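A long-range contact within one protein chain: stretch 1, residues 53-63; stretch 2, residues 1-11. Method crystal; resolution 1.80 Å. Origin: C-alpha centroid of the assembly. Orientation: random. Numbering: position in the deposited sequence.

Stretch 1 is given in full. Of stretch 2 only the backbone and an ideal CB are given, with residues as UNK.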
# COMPACT_ATOMS: atom_id res chain seq x y z
N ASP A 53 21.02 6.64 9.46
CA ASP A 53 21.40 5.22 9.37
C ASP A 53 20.21 4.30 9.57
O ASP A 53 20.15 3.22 8.99
CB ASP A 53 22.44 4.89 10.45
CG ASP A 53 23.64 5.80 10.39
OD1 ASP A 53 24.34 5.76 9.36
OD2 ASP A 53 23.88 6.56 11.37
N ARG A 54 19.28 4.70 10.41
CA ARG A 54 18.08 3.91 10.64
C ARG A 54 16.87 4.78 10.29
O ARG A 54 16.73 5.88 10.79
CB ARG A 54 17.99 3.45 12.10
CG ARG A 54 16.72 2.66 12.41
CD ARG A 54 16.75 2.13 13.85
NE ARG A 54 17.82 1.16 14.04
CZ ARG A 54 18.22 0.70 15.23
NH1 ARG A 54 17.63 1.12 16.35
NH2 ARG A 54 19.22 -0.17 15.30
N ILE A 55 16.03 4.25 9.41
CA ILE A 55 14.88 4.98 8.90
C ILE A 55 13.66 4.23 9.39
O ILE A 55 13.48 3.05 9.09
CB ILE A 55 14.85 5.02 7.33
CG1 ILE A 55 16.24 5.30 6.69
CG2 ILE A 55 13.77 6.00 6.84
CD1 ILE A 55 16.93 6.61 7.11
N ILE A 56 12.83 4.92 10.16
CA ILE A 56 11.63 4.32 10.69
C ILE A 56 10.41 4.98 10.06
O ILE A 56 10.29 6.21 10.04
CB ILE A 56 11.60 4.45 12.22
CG1 ILE A 56 12.66 3.52 12.82
CG2 ILE A 56 10.21 4.16 12.76
CD1 ILE A 56 12.99 3.81 14.29
N LEU A 57 9.51 4.17 9.52
CA LEU A 57 8.27 4.72 8.98
C LEU A 57 7.20 4.48 10.01
O LEU A 57 6.95 3.33 10.40
CB LEU A 57 7.89 4.06 7.68
CG LEU A 57 9.00 3.98 6.62
CD1 LEU A 57 8.41 3.30 5.37
CD2 LEU A 57 9.62 5.34 6.30
N GLU A 58 6.57 5.56 10.44
CA GLU A 58 5.62 5.55 11.56
C GLU A 58 4.24 6.01 11.07
O GLU A 58 4.04 7.19 10.70
CB GLU A 58 6.15 6.46 12.67
CG GLU A 58 5.26 6.54 13.89
CD GLU A 58 5.99 7.03 15.11
OE1 GLU A 58 7.21 6.78 15.25
OE2 GLU A 58 5.32 7.67 15.95
N PHE A 59 3.28 5.09 11.08
CA PHE A 59 1.98 5.38 10.49
C PHE A 59 0.85 4.52 11.06
O PHE A 59 1.10 3.44 11.59
CB PHE A 59 2.07 5.20 8.97
CG PHE A 59 2.51 3.80 8.53
CD1 PHE A 59 3.87 3.49 8.34
CD2 PHE A 59 1.57 2.80 8.31
CE1 PHE A 59 4.27 2.20 7.95
CE2 PHE A 59 1.96 1.51 7.90
CZ PHE A 59 3.32 1.21 7.72
N PRO A 60 -0.40 5.00 10.93
CA PRO A 60 -1.57 4.17 11.26
C PRO A 60 -1.93 3.25 10.10
O PRO A 60 -1.76 3.59 8.93
CB PRO A 60 -2.66 5.20 11.49
CG PRO A 60 -2.31 6.33 10.57
CD PRO A 60 -0.79 6.36 10.52
N LEU A 61 -2.44 2.08 10.44
CA LEU A 61 -2.82 1.12 9.42
C LEU A 61 -4.21 1.53 8.87
O LEU A 61 -5.19 1.63 9.62
CB LEU A 61 -2.85 -0.28 10.04
CG LEU A 61 -3.00 -1.47 9.11
CD1 LEU A 61 -1.69 -1.71 8.37
CD2 LEU A 61 -3.45 -2.73 9.88
N TYR A 62 -4.26 1.82 7.57
CA TYR A 62 -5.51 2.22 6.91
C TYR A 62 -5.79 1.16 5.86
O TYR A 62 -5.00 0.98 4.94
CB TYR A 62 -5.32 3.58 6.22
CG TYR A 62 -5.39 4.80 7.12
CD1 TYR A 62 -5.46 4.67 8.50
CD2 TYR A 62 -5.37 6.09 6.57
CE1 TYR A 62 -5.53 5.77 9.33
CE2 TYR A 62 -5.44 7.21 7.41
CZ TYR A 62 -5.50 7.02 8.78
OH TYR A 62 -5.56 8.09 9.65
N TRP A 63 -6.92 0.45 6.00
CA TRP A 63 -7.21 -0.70 5.11
C TRP A 63 -5.98 -1.58 4.83
O TRP A 63 -5.61 -1.83 3.67
CB TRP A 63 -7.86 -0.25 3.78
CG TRP A 63 -9.27 0.28 3.96
CD1 TRP A 63 -9.71 1.54 3.68
CD2 TRP A 63 -10.41 -0.43 4.49
NE1 TRP A 63 -11.04 1.66 3.99
CE2 TRP A 63 -11.50 0.47 4.48
CE3 TRP A 63 -10.61 -1.74 4.95
CZ2 TRP A 63 -12.79 0.10 4.94
CZ3 TRP A 63 -11.89 -2.10 5.40
CH2 TRP A 63 -12.96 -1.18 5.39
N UNK A 1 24.97 6.43 15.76
CA UNK A 1 23.88 6.09 14.81
C UNK A 1 22.84 7.18 14.84
O UNK A 1 22.38 7.60 15.91
CB UNK A 1 23.24 4.74 15.15
N UNK A 2 22.46 7.62 13.65
CA UNK A 2 21.44 8.65 13.50
C UNK A 2 20.17 7.98 12.99
O UNK A 2 20.21 7.16 12.05
CB UNK A 2 21.90 9.76 12.55
N UNK A 3 19.04 8.35 13.60
CA UNK A 3 17.74 7.77 13.24
C UNK A 3 16.79 8.84 12.75
O UNK A 3 16.68 9.92 13.34
CB UNK A 3 17.13 7.03 14.43
N UNK A 4 16.11 8.53 11.64
CA UNK A 4 15.11 9.41 11.07
C UNK A 4 13.75 8.74 11.22
O UNK A 4 13.55 7.61 10.75
CB UNK A 4 15.42 9.73 9.61
N UNK A 5 12.82 9.43 11.87
CA UNK A 5 11.46 8.92 12.02
C UNK A 5 10.53 9.70 11.09
O UNK A 5 10.28 10.89 11.30
CB UNK A 5 10.99 9.02 13.47
N UNK A 6 10.05 9.02 10.05
CA UNK A 6 9.09 9.58 9.10
C UNK A 6 7.69 9.37 9.67
O UNK A 6 7.19 8.24 9.71
CB UNK A 6 9.23 8.94 7.72
N UNK A 7 7.09 10.46 10.12
CA UNK A 7 5.82 10.41 10.83
C UNK A 7 4.73 10.71 9.82
O UNK A 7 4.52 11.87 9.44
CB UNK A 7 5.78 11.39 12.00
N UNK A 8 4.05 9.65 9.39
CA UNK A 8 3.06 9.75 8.32
C UNK A 8 1.66 9.56 8.84
O UNK A 8 0.90 8.76 8.31
CB UNK A 8 3.35 8.72 7.22
N UNK A 9 1.32 10.25 9.92
CA UNK A 9 -0.07 10.30 10.36
C UNK A 9 -0.72 11.41 9.55
O UNK A 9 -0.19 12.53 9.52
CB UNK A 9 -0.19 10.54 11.87
N UNK A 10 -1.84 11.11 8.86
CA UNK A 10 -2.45 12.04 7.90
C UNK A 10 -3.14 13.24 8.54
O UNK A 10 -3.39 14.24 7.86
CB UNK A 10 -3.47 11.29 7.04
N UNK A 11 -3.46 13.14 9.83
CA UNK A 11 -4.03 14.26 10.56
C UNK A 11 -3.24 14.50 11.84
O UNK A 11 -3.81 14.56 12.93
CB UNK A 11 -5.51 14.01 10.88

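The two stretches lie side by side as parallel strands, 54-60 and 3-7, whose axes approach to 4.7 Å. Side chains alternate between two faces of the sheet: Arg54, Ile56 and Glu58 on one, Ile55 and Leu57 on the other.

Position 1 has a CA-to-CB bond that points sideways. Its ideal CB lies 4.2 Å from Asp53 OD2, and the Arg54 side chain, with chi1 and chi2 both t, runs nearby. A long flexible chain could reach the guanidinium; a short one would not reach it. The residue is Met1, a selenomethionine. Its end turns nearer, and SE lies over one face of the guanidinium, 3.6 Å from Arg54 NH2.

Position 2 also points sideways. Here the backbone does the work. Its N donates to Asp53 OD2 (2.9 Å), and its O accepts from Asp53 N (2.8 Å) and Arg54 N (3.1 Å). Many side chains would suit, polar ones especially. The residue is Gln2, whose end leads away from stretch 1.

Position 3 pairs with Arg54 and shares the face of Arg54 and Ile56. Its ideal CB is 3.8 Å from Arg54 O and 5.2 Å from Ile56 CD1. A small or branched residue would fit. It is Thr3: CG2 lies 3.8 Å from Ile56 CD1, while OG1 is hydrogen-bonded elsewhere in the structure.

Position 4 turns to the face of Ile55, its ideal CB 4.3 Å from Ile55 CD1. An aliphatic chain is expected, with several possible. Leu4 packs its CB 4.2 Å from Ile55 CD1. Its backbone continues the ladder: Leu4 N donates to Arg54 O (2.9 Å), and Leu4 O accepts from Ile56 N (2.8 Å).

Position 5 returns to the face of Ile56 and Glu58. Ile56 is apolar, but Glu58 OE1 is 4.7 Å from the ideal CB. Valine, isoleucine or threonine would be plausible. Ile5 places CG2 4.3 Å from Ile56 CG2 and 3.3 Å from Glu58 OE1.

Position 6 faces Leu57, with its ideal CB 3.9 Å from Leu57 CD2. A branched aliphatic would suit. Ile6 sets CG1 3.8 Å from Leu57 CD2 and 4.3 Å from Ile55 CG2, bridging both neighbours. Ile6 N donates to Ile56 O and Ile6 O accepts from Glu58 N, each at 2.8 Å.

Position 7 finds no close side-chain partner, so stretch 1 sets few limits. Val7 fills it, on the Glu58 face.

Position 8 points sideways, its ideal CB 4.1 Å from Phe59 CB. A small residue fits easily. Ala8 N closes the ladder on Glu58 O (2.8 Å).

Position 9 lies by Pro60, whose CD is 4.4 Å from the ideal CB. A flat or apolar group would suit. His9 brings ND1 4.0 Å from Pro60 CG.

Position 10 points toward stretch 1, its ideal CB 4.5 Å from Tyr62 CE2. An apolar side chain would suit, and phi of -72° leaves a ring residue possible. The residue is Pro10. Its CG meets Tyr62 CE2 at 3.4 Å, and its CD lies 3.9 Å from Pro60 CG.

Position 11 has no atom of stretch 1 within 5.5 Å of its ideal CB, so any side chain would do. Glu11 makes no contact.

Stretch 2, residues 1-11: MQTLIIVAHPE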
# COMPACT_ATOMS: atom_id res chain seq x y z
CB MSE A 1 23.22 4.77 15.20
CG MSE A 1 22.17 4.29 14.20
SE MSE A 1 21.05 2.89 14.95
CE MSE A 1 20.29 3.89 16.45
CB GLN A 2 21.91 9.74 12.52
CG GLN A 2 23.31 10.32 12.83
CD GLN A 2 23.37 11.04 14.16
OE1 GLN A 2 22.56 11.93 14.44
NE2 GLN A 2 24.36 10.69 14.99
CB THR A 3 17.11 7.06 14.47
OG1 THR A 3 18.01 6.06 14.95
CG2 THR A 3 15.78 6.41 14.12
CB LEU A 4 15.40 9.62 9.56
CG LEU A 4 14.41 10.47 8.75
CD1 LEU A 4 14.30 11.91 9.31
CD2 LEU A 4 14.82 10.49 7.28
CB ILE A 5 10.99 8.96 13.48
CG1 ILE A 5 12.01 8.24 14.39
CG2 ILE A 5 9.60 8.30 13.62
CD1 ILE A 5 11.69 8.41 15.85
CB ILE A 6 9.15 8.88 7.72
CG1 ILE A 6 10.57 8.87 7.14
CG2 ILE A 6 8.14 9.54 6.74
CD1 ILE A 6 11.19 10.25 6.98
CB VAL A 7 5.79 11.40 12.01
CG1 VAL A 7 4.46 11.34 12.77
CG2 VAL A 7 6.94 11.10 12.95
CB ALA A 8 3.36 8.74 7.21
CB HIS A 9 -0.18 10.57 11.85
CG HIS A 9 -1.58 10.44 12.37
ND1 HIS A 9 -1.98 9.38 13.16
CD2 HIS A 9 -2.67 11.22 12.20
CE1 HIS A 9 -3.26 9.52 13.46
NE2 HIS A 9 -3.70 10.63 12.90
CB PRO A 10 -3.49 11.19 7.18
CG PRO A 10 -3.21 9.79 7.56
CD PRO A 10 -2.61 9.86 8.92
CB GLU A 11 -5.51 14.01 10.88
CG GLU A 11 -6.44 13.98 9.67
CD GLU A 11 -6.49 15.30 8.91
OE1 GLU A 11 -6.46 16.38 9.56
OE2 GLU A 11 -6.57 15.25 7.66
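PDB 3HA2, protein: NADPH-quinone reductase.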